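PDB 5G5G: putative xanthine dehydrogenase YAGS fad-binding subunit from Escherichia coli, which probably oxidises aldehydes as the molybdenum-binding subunit of a periplasmic aldehyde oxidase of the xanthine dehydrogenase family, using a pterin cytosine dinucleotide cofactor. Local coordinates for residues 24-27 and 28-32; 104-107 and 108-112; 377-380 and 381-385; 511-514 and 515-519. All coordinates share one frame; numbering follows the deposited sequence.

Contact 1: residues 24-27 and 28-32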
loop_
_atom_site.group_PDB
_atom_site.type_symbol
_atom_site.label_atom_id
_atom_site.label_comp_id
_atom_site.label_asym_id
_atom_site.label_seq_id
_atom_site.Cartn_x
_atom_site.Cartn_y
_atom_site.Cartn_z
ATOM N N ARG C 24 -9.903 -9.407 -18.289
ATOM C CA ARG C 24 -10.530 -8.133 -18.023
ATOM C C ARG C 24 -10.668 -7.283 -19.255
ATOM O O ARG C 24 -9.699 -7.109 -20.032
ATOM C CB ARG C 24 -9.652 -7.315 -17.090
ATOM C CG ARG C 24 -9.807 -7.719 -15.759
ATOM C CD ARG C 24 -8.878 -6.863 -14.900
ATOM N NE ARG C 24 -8.609 -7.712 -13.760
ATOM C CZ ARG C 24 -9.034 -7.543 -12.524
ATOM N NH1 ARG C 24 -9.796 -6.542 -12.189
ATOM N NH2 ARG C 24 -8.726 -8.441 -11.622
ATOM N N ILE C 25 -11.865 -6.723 -19.459
ATOM C CA ILE C 25 -12.138 -5.950 -20.661
ATOM C C ILE C 25 -11.500 -4.553 -20.589
ATOM O O ILE C 25 -11.295 -3.934 -21.644
ATOM C CB ILE C 25 -13.628 -5.870 -21.051
ATOM C CG1 ILE C 25 -14.450 -5.135 -20.031
ATOM C CG2 ILE C 25 -14.165 -7.306 -21.213
ATOM C CD1 ILE C 25 -15.825 -4.753 -20.537
ATOM N N ASP C 26 -11.141 -4.145 -19.401
ATOM C CA ASP C 26 -10.349 -2.916 -19.213
ATOM C C ASP C 26 -8.834 -3.158 -19.309
ATOM O O ASP C 26 -8.065 -2.219 -19.082
ATOM C CB ASP C 26 -10.726 -2.167 -17.908
ATOM C CG ASP C 26 -10.746 -3.037 -16.641
ATOM O OD1 ASP C 26 -10.885 -4.292 -16.790
ATOM O OD2 ASP C 26 -10.745 -2.492 -15.519
ATOM N N GLY C 27 -8.433 -4.395 -19.582
ATOM C CA GLY C 27 -6.999 -4.749 -19.632
ATOM C C GLY C 27 -6.162 -3.970 -20.652
ATOM O O GLY C 27 -5.114 -3.416 -20.301
ATOM N N PRO C 28 -6.625 -3.886 -21.911
ATOM C CA PRO C 28 -5.870 -3.119 -22.868
ATOM C C PRO C 28 -5.638 -1.664 -22.416
ATOM O O PRO C 28 -4.523 -1.177 -22.593
ATOM C CB PRO C 28 -6.714 -3.185 -24.120
ATOM C CG PRO C 28 -7.343 -4.580 -24.041
ATOM C CD PRO C 28 -7.700 -4.674 -22.575
ATOM N N LEU C 29 -6.642 -0.993 -21.855
ATOM C CA LEU C 29 -6.418 0.378 -21.354
ATOM C C LEU C 29 -5.454 0.420 -20.149
ATOM O O LEU C 29 -4.567 1.274 -20.099
ATOM C CB LEU C 29 -7.738 1.079 -20.997
ATOM C CG LEU C 29 -8.690 1.318 -22.134
ATOM C CD1 LEU C 29 -9.993 1.819 -21.524
ATOM C CD2 LEU C 29 -8.163 2.322 -23.122
ATOM N N LYS C 30 -5.596 -0.525 -19.211
ATOM C CA LYS C 30 -4.859 -0.422 -17.992
ATOM C C LYS C 30 -3.380 -0.811 -18.141
ATOM O O LYS C 30 -2.580 -0.383 -17.325
ATOM C CB LYS C 30 -5.502 -1.230 -16.851
ATOM C CG LYS C 30 -6.741 -0.555 -16.296
ATOM C CD LYS C 30 -7.336 -1.394 -15.186
ATOM C CE LYS C 30 -8.478 -0.654 -14.541
ATOM N NZ LYS C 30 -9.067 -1.384 -13.382
ATOM N N THR C 31 -3.046 -1.628 -19.129
ATOM C CA THR C 31 -1.669 -2.090 -19.325
ATOM C C THR C 31 -0.914 -1.182 -20.305
ATOM O O THR C 31 0.278 -1.356 -20.512
ATOM C CB THR C 31 -1.632 -3.522 -19.879
ATOM O OG1 THR C 31 -2.399 -3.633 -21.100
ATOM C CG2 THR C 31 -2.144 -4.509 -18.844
ATOM N N THR C 32 -1.607 -0.221 -20.900
ATOM C CA THR C 32 -1.008 0.674 -21.915
ATOM C C THR C 32 -0.971 2.122 -21.441
ATOM O O THR C 32 -0.684 2.992 -22.246
ATOM C CB THR C 32 -1.709 0.607 -23.271
ATOM O OG1 THR C 32 -3.068 1.027 -23.108
ATOM C CG2 THR C 32 -1.646 -0.792 -23.868
HETATM O O HOH W 1 -9.505 -1.847 -22.415
#

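Contact 2: residues 104-107 and 108-112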
loop_
_atom_site.group_PDB
_atom_site.type_symbol
_atom_site.label_atom_id
_atom_site.label_comp_id
_atom_site.label_asym_id
_atom_site.label_seq_id
_atom_site.Cartn_x
_atom_site.Cartn_y
_atom_site.Cartn_z
ATOM N N THR C 104 -12.480 25.197 14.490
ATOM C CA THR C 104 -12.139 24.034 15.324
ATOM C C THR C 104 -11.277 23.049 14.568
ATOM O O THR C 104 -11.532 22.782 13.385
ATOM C CB THR C 104 -13.415 23.340 15.826
ATOM O OG1 THR C 104 -14.142 24.281 16.614
ATOM C CG2 THR C 104 -13.084 22.186 16.729
ATOM N N ILE C 105 -10.208 22.572 15.214
ATOM C CA ILE C 105 -9.404 21.474 14.660
ATOM C C ILE C 105 -9.816 20.171 15.385
ATOM O O ILE C 105 -9.699 20.091 16.618
ATOM C CB ILE C 105 -7.915 21.708 14.871
ATOM C CG1 ILE C 105 -7.458 23.054 14.212
ATOM C CG2 ILE C 105 -7.108 20.540 14.368
ATOM C CD1 ILE C 105 -7.581 23.084 12.704
ATOM N N GLU C 106 -10.291 19.216 14.598
ATOM C CA GLU C 106 -10.731 17.889 15.072
ATOM C C GLU C 106 -9.677 16.797 14.990
ATOM O O GLU C 106 -9.730 15.851 15.796
ATOM C CB GLU C 106 -11.949 17.435 14.309
ATOM C CG GLU C 106 -13.116 18.423 14.387
ATOM C CD GLU C 106 -14.184 18.019 13.417
ATOM O OE1 GLU C 106 -14.904 17.113 13.750
ATOM O OE2 GLU C 106 -14.290 18.550 12.303
ATOM N N HIS C 107 -8.720 16.917 14.092
ATOM C CA HIS C 107 -7.637 15.926 13.997
ATOM C C HIS C 107 -6.439 16.472 13.274
ATOM O O HIS C 107 -6.550 17.431 12.499
ATOM C CB HIS C 107 -8.162 14.581 13.364
ATOM C CG HIS C 107 -8.604 14.712 11.926
ATOM N ND1 HIS C 107 -7.720 14.628 10.884
ATOM C CD2 HIS C 107 -9.802 14.992 11.371
ATOM C CE1 HIS C 107 -8.377 14.741 9.743
ATOM N NE2 HIS C 107 -9.638 15.007 10.014
ATOM N N TYR C 108 -5.299 15.805 13.462
ATOM C CA TYR C 108 -4.077 16.157 12.778
ATOM C C TYR C 108 -4.282 16.025 11.257
ATOM O O TYR C 108 -4.973 15.096 10.759
ATOM C CB TYR C 108 -2.962 15.246 13.251
ATOM C CG TYR C 108 -1.621 15.592 12.721
ATOM C CD1 TYR C 108 -0.934 16.741 13.137
ATOM C CD2 TYR C 108 -1.044 14.805 11.778
ATOM C CE1 TYR C 108 0.305 17.034 12.603
ATOM C CE2 TYR C 108 0.186 15.072 11.263
ATOM C CZ TYR C 108 0.839 16.210 11.664
ATOM O OH TYR C 108 2.078 16.463 11.083
ATOM N N HIS C 109 -3.688 16.967 10.525
ATOM C CA HIS C 109 -3.828 16.987 9.038
ATOM C C HIS C 109 -5.231 17.182 8.501
ATOM O O HIS C 109 -5.456 17.055 7.299
ATOM C CB HIS C 109 -3.153 15.794 8.356
ATOM C CG HIS C 109 -1.677 15.912 8.267
ATOM N ND1 HIS C 109 -0.906 14.897 7.780
ATOM C CD2 HIS C 109 -0.815 16.915 8.589
ATOM C CE1 HIS C 109 0.356 15.254 7.761
ATOM N NE2 HIS C 109 0.445 16.474 8.259
ATOM N N GLN C 110 -6.177 17.612 9.322
ATOM C CA GLN C 110 -7.459 18.026 8.792
ATOM C C GLN C 110 -7.276 19.222 7.873
ATOM O O GLN C 110 -6.492 20.136 8.195
ATOM C CB GLN C 110 -8.414 18.390 9.929
ATOM C CG GLN C 110 -9.795 18.889 9.484
ATOM C CD GLN C 110 -10.691 19.144 10.692
ATOM O OE1 GLN C 110 -10.218 19.568 11.764
ATOM N NE2 GLN C 110 -11.986 18.849 10.539
ATOM N N ALA C 111 -7.927 19.193 6.716
ATOM C CA ALA C 111 -7.700 20.265 5.752
ATOM C C ALA C 111 -8.169 21.614 6.319
ATOM O O ALA C 111 -9.280 21.710 6.867
ATOM C CB ALA C 111 -8.411 19.993 4.467
ATOM N N ILE C 112 -7.344 22.651 6.193
ATOM C CA ILE C 112 -7.713 24.002 6.650
ATOM C C ILE C 112 -7.648 25.076 5.581
ATOM O O ILE C 112 -8.162 26.185 5.778
ATOM C CB ILE C 112 -6.950 24.458 7.911
ATOM C CG1 ILE C 112 -5.430 24.511 7.641
ATOM C CG2 ILE C 112 -7.292 23.533 9.061
ATOM C CD1 ILE C 112 -4.626 25.119 8.780
#

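Contact 3: residues 377-380 and 381-385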
loop_
_atom_site.group_PDB
_atom_site.type_symbol
_atom_site.label_atom_id
_atom_site.label_comp_id
_atom_site.label_asym_id
_atom_site.label_seq_id
_atom_site.Cartn_x
_atom_site.Cartn_y
_atom_site.Cartn_z
ATOM N N VAL C 377 -8.617 -27.959 12.872
ATOM C CA VAL C 377 -9.604 -28.116 11.771
ATOM C C VAL C 377 -10.773 -28.907 12.302
ATOM O O VAL C 377 -11.900 -28.483 12.168
ATOM C CB VAL C 377 -9.003 -28.807 10.538
ATOM C CG1 VAL C 377 -10.088 -29.139 9.517
ATOM C CG2 VAL C 377 -7.887 -27.974 9.929
ATOM N N GLU C 378 -10.512 -30.060 12.924
ATOM C CA GLU C 378 -11.587 -30.872 13.494
ATOM C C GLU C 378 -12.406 -30.126 14.546
ATOM O O GLU C 378 -13.608 -30.329 14.660
ATOM C CB GLU C 378 -11.031 -32.157 14.118
ATOM C CG GLU C 378 -10.540 -33.170 13.068
ATOM C CD GLU C 378 -11.627 -33.618 12.063
ATOM O OE1 GLU C 378 -12.855 -33.658 12.358
ATOM O OE2 GLU C 378 -11.233 -33.937 10.933
ATOM N N PHE C 379 -11.729 -29.257 15.311
ATOM C CA PHE C 379 -12.402 -28.488 16.332
ATOM C C PHE C 379 -13.456 -27.565 15.754
ATOM O O PHE C 379 -14.515 -27.442 16.304
ATOM C CB PHE C 379 -11.385 -27.671 17.165
ATOM C CG PHE C 379 -11.991 -26.988 18.353
ATOM C CD1 PHE C 379 -12.289 -27.707 19.499
ATOM C CD2 PHE C 379 -12.239 -25.628 18.333
ATOM C CE1 PHE C 379 -12.841 -27.093 20.612
ATOM C CE2 PHE C 379 -12.752 -24.995 19.463
ATOM C CZ PHE C 379 -13.059 -25.717 20.594
ATOM N N ARG C 380 -13.133 -26.889 14.663
ATOM C CA ARG C 380 -14.091 -26.022 13.951
ATOM C C ARG C 380 -15.204 -26.836 13.329
ATOM O O ARG C 380 -16.363 -26.448 13.415
ATOM C CB ARG C 380 -13.379 -25.159 12.917
ATOM C CG ARG C 380 -12.446 -24.141 13.528
ATOM C CD ARG C 380 -11.772 -23.320 12.422
ATOM N NE ARG C 380 -11.015 -22.196 12.990
ATOM C CZ ARG C 380 -9.817 -22.317 13.564
ATOM N NH1 ARG C 380 -9.204 -23.491 13.625
ATOM N NH2 ARG C 380 -9.200 -21.231 14.057
ATOM N N ILE C 381 -14.901 -28.009 12.785
ATOM C CA ILE C 381 -15.934 -28.845 12.180
ATOM C C ILE C 381 -16.923 -29.273 13.265
ATOM O O ILE C 381 -18.146 -29.214 13.049
ATOM C CB ILE C 381 -15.311 -30.038 11.415
ATOM C CG1 ILE C 381 -14.593 -29.505 10.159
ATOM C CG2 ILE C 381 -16.388 -31.055 10.990
ATOM C CD1 ILE C 381 -13.661 -30.526 9.500
ATOM N N LEU C 382 -16.403 -29.762 14.408
ATOM C CA LEU C 382 -17.233 -30.153 15.524
ATOM C C LEU C 382 -18.210 -29.071 15.974
ATOM O O LEU C 382 -19.266 -29.406 16.493
ATOM C CB LEU C 382 -16.342 -30.504 16.699
ATOM C CG LEU C 382 -16.872 -31.196 17.900
ATOM C CD1 LEU C 382 -17.144 -32.654 17.500
ATOM C CD2 LEU C 382 -15.848 -31.122 19.042
ATOM N N ASN C 383 -17.777 -27.800 15.879
ATOM C CA ASN C 383 -18.532 -26.631 16.348
ATOM C C ASN C 383 -19.235 -25.825 15.226
ATOM O O ASN C 383 -19.574 -24.650 15.377
ATOM C CB ASN C 383 -17.564 -25.751 17.169
ATOM C CG ASN C 383 -17.312 -26.351 18.522
ATOM O OD1 ASN C 383 -18.249 -26.481 19.292
ATOM N ND2 ASN C 383 -16.100 -26.854 18.763
ATOM N N ASP C 384 -19.434 -26.468 14.067
ATOM C CA ASP C 384 -20.184 -25.846 12.964
ATOM C C ASP C 384 -21.614 -25.632 13.446
ATOM O O ASP C 384 -22.116 -26.399 14.259
ATOM C CB ASP C 384 -20.217 -26.810 11.774
ATOM C CG ASP C 384 -20.897 -26.197 10.521
ATOM O OD1 ASP C 384 -20.329 -25.219 10.037
ATOM O OD2 ASP C 384 -21.966 -26.719 10.081
ATOM N N THR C 385 -22.239 -24.569 12.984
ATOM C CA THR C 385 -23.654 -24.325 13.180
ATOM C C THR C 385 -24.264 -24.000 11.807
ATOM O O THR C 385 -23.782 -23.150 11.100
ATOM C CB THR C 385 -23.947 -23.220 14.225
ATOM O OG1 THR C 385 -25.380 -23.007 14.322
ATOM C CG2 THR C 385 -23.286 -21.930 13.918
#

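Contact 4: residues 511-514 and 515-519. With MCN (pterin cytosine dinucleotide), chain Y.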
loop_
_atom_site.group_PDB
_atom_site.type_symbol
_atom_site.label_atom_id
_atom_site.label_comp_id
_atom_site.label_asym_id
_atom_site.label_seq_id
_atom_site.Cartn_x
_atom_site.Cartn_y
_atom_site.Cartn_z
ATOM N N GLY C 511 -21.208 -5.551 -4.322
ATOM C CA GLY C 511 -21.171 -4.927 -5.655
ATOM C C GLY C 511 -21.379 -5.870 -6.823
ATOM O O GLY C 511 -22.173 -5.557 -7.735
ATOM N N ALA C 512 -20.635 -6.989 -6.852
ATOM C CA ALA C 512 -20.765 -7.916 -7.981
ATOM C C ALA C 512 -22.168 -8.474 -8.125
ATOM O O ALA C 512 -22.779 -8.457 -9.200
ATOM C CB ALA C 512 -19.812 -9.060 -7.835
ATOM N N ASN C 513 -22.669 -9.003 -7.022
ATOM C CA ASN C 513 -23.973 -9.613 -7.033
ATOM C C ASN C 513 -25.110 -8.624 -7.335
ATOM O O ASN C 513 -25.959 -8.896 -8.152
ATOM C CB ASN C 513 -24.205 -10.316 -5.682
ATOM C CG ASN C 513 -25.501 -11.104 -5.648
ATOM O OD1 ASN C 513 -25.903 -11.687 -6.658
ATOM N ND2 ASN C 513 -26.213 -11.027 -4.532
ATOM N N THR C 514 -25.105 -7.458 -6.702
ATOM C CA THR C 514 -26.179 -6.494 -6.888
ATOM C C THR C 514 -26.090 -5.842 -8.306
ATOM O O THR C 514 -27.124 -5.714 -8.951
ATOM C CB THR C 514 -26.185 -5.412 -5.817
ATOM O OG1 THR C 514 -24.961 -4.686 -5.823
ATOM C CG2 THR C 514 -26.444 -5.996 -4.428
ATOM N N SER C 515 -24.909 -5.443 -8.754
ATOM C CA SER C 515 -24.764 -4.750 -10.019
ATOM C C SER C 515 -25.160 -5.705 -11.192
ATOM O O SER C 515 -25.877 -5.302 -12.125
ATOM C CB SER C 515 -23.369 -4.162 -10.216
ATOM O OG SER C 515 -22.345 -5.109 -10.384
ATOM N N THR C 516 -24.695 -6.941 -11.112
ATOM C CA THR C 516 -25.018 -7.937 -12.158
ATOM C C THR C 516 -26.481 -8.316 -12.127
ATOM O O THR C 516 -27.072 -8.536 -13.177
ATOM C CB THR C 516 -24.128 -9.175 -12.185
ATOM O OG1 THR C 516 -24.269 -9.906 -10.964
ATOM C CG2 THR C 516 -22.686 -8.785 -12.426
ATOM N N SER C 517 -27.067 -8.368 -10.932
ATOM C CA SER C 517 -28.509 -8.598 -10.806
ATOM C C SER C 517 -29.336 -7.469 -11.425
ATOM O O SER C 517 -30.408 -7.708 -11.959
ATOM C CB SER C 517 -28.943 -8.856 -9.375
ATOM O OG SER C 517 -28.397 -10.089 -8.915
ATOM N N GLY C 518 -28.872 -6.226 -11.317
ATOM C CA GLY C 518 -29.635 -5.157 -11.975
ATOM C C GLY C 518 -29.512 -5.273 -13.490
ATOM O O GLY C 518 -30.449 -4.998 -14.212
ATOM N N VAL C 519 -28.344 -5.690 -13.977
ATOM C CA VAL C 519 -28.194 -5.954 -15.416
ATOM C C VAL C 519 -29.099 -7.118 -15.830
ATOM O O VAL C 519 -29.827 -7.026 -16.843
ATOM C CB VAL C 519 -26.684 -6.187 -15.809
ATOM C CG1 VAL C 519 -26.559 -6.729 -17.242
ATOM C CG2 VAL C 519 -25.903 -4.927 -15.614
HETATM N N1 MCN Y . -16.547 -11.861 -8.027
HETATM C C2 MCN Y . -16.819 -12.948 -8.973
HETATM N N3 MCN Y . -17.992 -13.692 -8.336
HETATM C C4 MCN Y . -18.607 -13.586 -7.170
HETATM C C5 MCN Y . -18.227 -12.328 -6.441
HETATM C C6 MCN Y . -17.220 -11.614 -6.853
HETATM O O2 MCN Y . -16.341 -13.194 -9.953
HETATM N N4 MCN Y . -19.514 -14.341 -6.661
HETATM C "C1'" MCN Y . -15.324 -11.156 -8.373
HETATM C C2D MCN Y . -15.542 -10.166 -9.578
HETATM O "O2'" MCN Y . -14.308 -9.967 -10.263
HETATM C "C3'" MCN Y . -15.938 -9.000 -8.825
HETATM C C4D MCN Y . -15.077 -8.849 -7.491
HETATM O O4D MCN Y . -14.912 -10.333 -7.274
HETATM O "O3'" MCN Y . -15.856 -7.682 -9.477
HETATM C "C5'" MCN Y . -15.556 -8.306 -6.277
HETATM O "O5'" MCN Y . -16.952 -8.413 -6.120
HETATM P PA MCN Y . -17.551 -8.232 -4.702
HETATM O O1A MCN Y . -19.059 -8.064 -4.883
HETATM O O2A MCN Y . -16.998 -9.254 -3.772
HETATM O O3A MCN Y . -16.929 -6.751 -4.191
HETATM P PB MCN Y . -17.553 -5.354 -4.588
HETATM O O1B MCN Y . -18.596 -4.971 -3.629
HETATM O O2B MCN Y . -17.857 -5.337 -6.050
HETATM O O3B MCN Y . -16.250 -4.488 -4.437
HETATM C C10 MCN Y . -15.880 -3.957 -3.094
HETATM C "C9'" MCN Y . -14.800 -4.726 -2.420
HETATM C "C8'" MCN Y . -14.644 -4.096 -0.930
HETATM S "S8'" MCN Y . -15.995 -3.737 -0.006
HETATM C "C7'" MCN Y . -13.496 -3.735 -0.628
HETATM S "S7'" MCN Y . -13.156 -2.840 0.881
HETATM C "C6'" MCN Y . -12.218 -4.227 -1.376
HETATM C C7 MCN Y . -12.738 -5.333 -2.413
HETATM O "O9'" MCN Y . -13.742 -4.864 -3.219
HETATM N "N5'" MCN Y . -11.799 -2.975 -2.198
HETATM C C4A MCN Y . -10.844 -3.161 -3.336
HETATM N "N8'" MCN Y . -11.606 -5.635 -3.314
HETATM C C4B MCN Y . -10.892 -4.634 -3.871
HETATM N "N1'" MCN Y . -9.940 -4.957 -4.839
HETATM C "C2'" MCN Y . -9.325 -3.989 -5.641
HETATM N "N2'" MCN Y . -8.462 -4.266 -6.496
HETATM N "N3'" MCN Y . -9.325 -2.730 -5.106
HETATM C "C4'" MCN Y . -10.147 -2.154 -4.151
HETATM O "O4'" MCN Y . -10.264 -1.014 -3.664
#

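Contact 1: residues 24-27 and 28-32
T31 grips the carbonyl oxygen of G27 twice. Its backbone N bonds to G27 O at 3.0 Å, nearly in line with the C=O bond. Its OG1 gives a shorter bond to G27 O, 2.8 Å, from 38° above the carbonyl plane. With chi1 at 55° OG1 sits between its own N and carbonyl carbon, turned back to G27 O. One residue earlier, K30 N bonds to D26 O at 3.0 Å, in the carbonyl plane. R24 to G27 form a type I beta turn, closed by G27 N to R24 O, and the turn runs straight into the short helix 27-31. A beta carbon on G27 would clash with R24 O. The amide of L29 is served by a water, which accepts from L29 N at 3.0 Å and donates to I25 O at 2.9 Å. D26 and K30 form a salt bridge: OD2 of D26 lies 2.9 Å from K30 NZ, though the hydrogen bond within it is weak. The extended lysine chain crosses D26 and brings its NZ to OD2. K30 NZ also bonds to the backbone of another protein chain. R24 turns to that chain too, with NE in a salt bridge to one of its acidic side chains, while R24 NH1 bonds to G469 O. At the far end, T32 OG1 bonds to P28 O at 2.7 Å.

Contact 2: residues 104-107 and 108-112
Q110 reaches back across the turn and holds E106 with both ends of its amide. OE1 of Q110 accepts from E106 N at 2.9 Å in a nearly straight bond, 170° at the hydrogen. NE2 of Q110 donates to E106 OE2, also at 2.9 Å. It keeps that oxygen close to its own amide plane but meets the carboxylate from above. CG of Q110 is anti to the backbone N (chi1 178°) and the chain beyond is extended, which carries the amide to E106. The two bonds, with R98 O as a further acceptor for NE2, fix the rotation of the amide.

The same extended chain packs tightly on H107. CB of Q110 stands over one face of the imidazole, 3.7 Å from the ring centroid, in a CH-pi contact. H107 ND1 donates to Y108 O at 2.8 Å, which helps to hold the ring. The backbone closes here as a type II beta turn from H107 to Q110, with Q110 N bonded to H107 O at 3.2 Å. Behind it, I105 CD1 meets I112 CG2 at 3.7 Å.

The solvent side is looser. T104 is exposed and has little contact with the second segment. H109 leads its ring away from residues 104-107 and lays a face against the Y108 ring, with CE2 of Y108 over the H109 centre. Y108 is buried instead, and its OH bonds to an acidic side chain of another protein chain.

The turn joins strand 104-105, which pairs with 61-67, to strand 111-117, the neighbour of 49-55 in another sheet. Helices 275-278 and 250-262 pack beside its second half.

Contact 3: residues 377-380 and 381-385
F379 and N383 meet in a local contact, four residues apart, at the short helix 376-382 of the molybdopterin cofactor-binding region. ND2 of N383 sits over the centre of the phenyl ring, 3.6 Å above its plane. The amide is tilted against the ring, the two planes lying 59° apart. With chi1 at -173°, F379 swings its ring beside its own carbonyl, under N383 ND2.

The same nitrogen donates to F379 O at 3.0 Å. Backbone N of N383 adds a weak bond to F379 O, 3.3 Å long, and another weak one to R380 O. It thus divides its bonding between two carbonyls. Before it the alpha-helical pattern is regular: I381 N bonds to V377 O, and L382 N to E378 O at 2.9 Å in a nearly straight bond. After it D384 N turns back to I381 O at 3.2 Å. N383 is also tied outward, with OD1 accepting from I299 N and ND2 donating to G297 O.

V377 and I381 lie side by side one helical turn apart, CG1 of V377 touching CD1 of I381 at 3.8 Å. Helix 401-412 packs on this flank. The F379 ring rests on I365, L368 and A369 of helix 354-372. With an alanine at this position, N383 ND2 would lose the ring beneath it, and a gap would probably open against helix 354-372. R380 points its guanidinium group to the same helix, with NE in a salt bridge to E362.

Contact 4: residues 511-514 and 515-519
Three successive hydroxyls, on S515, T516 and S517, each bond back to the carbonyl oxygen four residues earlier. Each of these oxygens also takes the normal helical bond from the backbone N of the same residue. G511 O accepts from S515 OG at 2.7 Å, A512 O from T516 OG1 at 2.7 Å, and N513 O from S517 OG at 2.8 Å. In every case amide and hydroxyl approach from opposite faces of the carbonyl plane.

The torsions differ. T516 OG1 lies between its backbone N and carbonyl carbon (chi1 63°), as does the hydroxyl of S515. S517 OG instead stands opposite its carbonyl carbon (chi1 -66°), yet it arrives at the equivalent oxygen. CG2 of T516 also touches A512 O, at 3.2 Å. A valine in place of T516 would probably leave A512 O with the backbone N of the helix as its sole donor here.

This is the first part of helix 511-534, and its start faces the cofactor. G511 N donates to O1B of the pterin cytosine dinucleotide at 2.8 Å. A512 N donates to O1A at 2.7 Å, so one amide of this helix goes to each of the two phosphates. A beta carbon on G511 would clash with O2B. N513 OD1 bonds to S683, while S515 and T516 pack on helix 472-484.

Helix-end amides aimed at a diphosphate probably place the positive end of the helix dipole against its negative charge. The hydroxyls of S515, T516 and S517 donate to carbonyls of their own helix, which is buried here.

In the fold
Contact 4 is wholly buried, its centre about 17 Å from the centre of the chain. It is the one whose residues bond the cofactor directly. Contact 1 is the nearest to it, with centres about 22 Å apart, and both pack on helix 472-484. Both use a hydroxyl to double a helical carbonyl bond. Contacts 1 and 2 are mostly buried, and each meets another protein chain. Contact 1 does so with charged groups, contact 2 through one tyrosine, and contact 2 links strands rather than helical turns. Contact 3 is only partly buried and touches no other chain. It lies across the chain's centre from contact 2, and it joins an amide to a ring at a short helix.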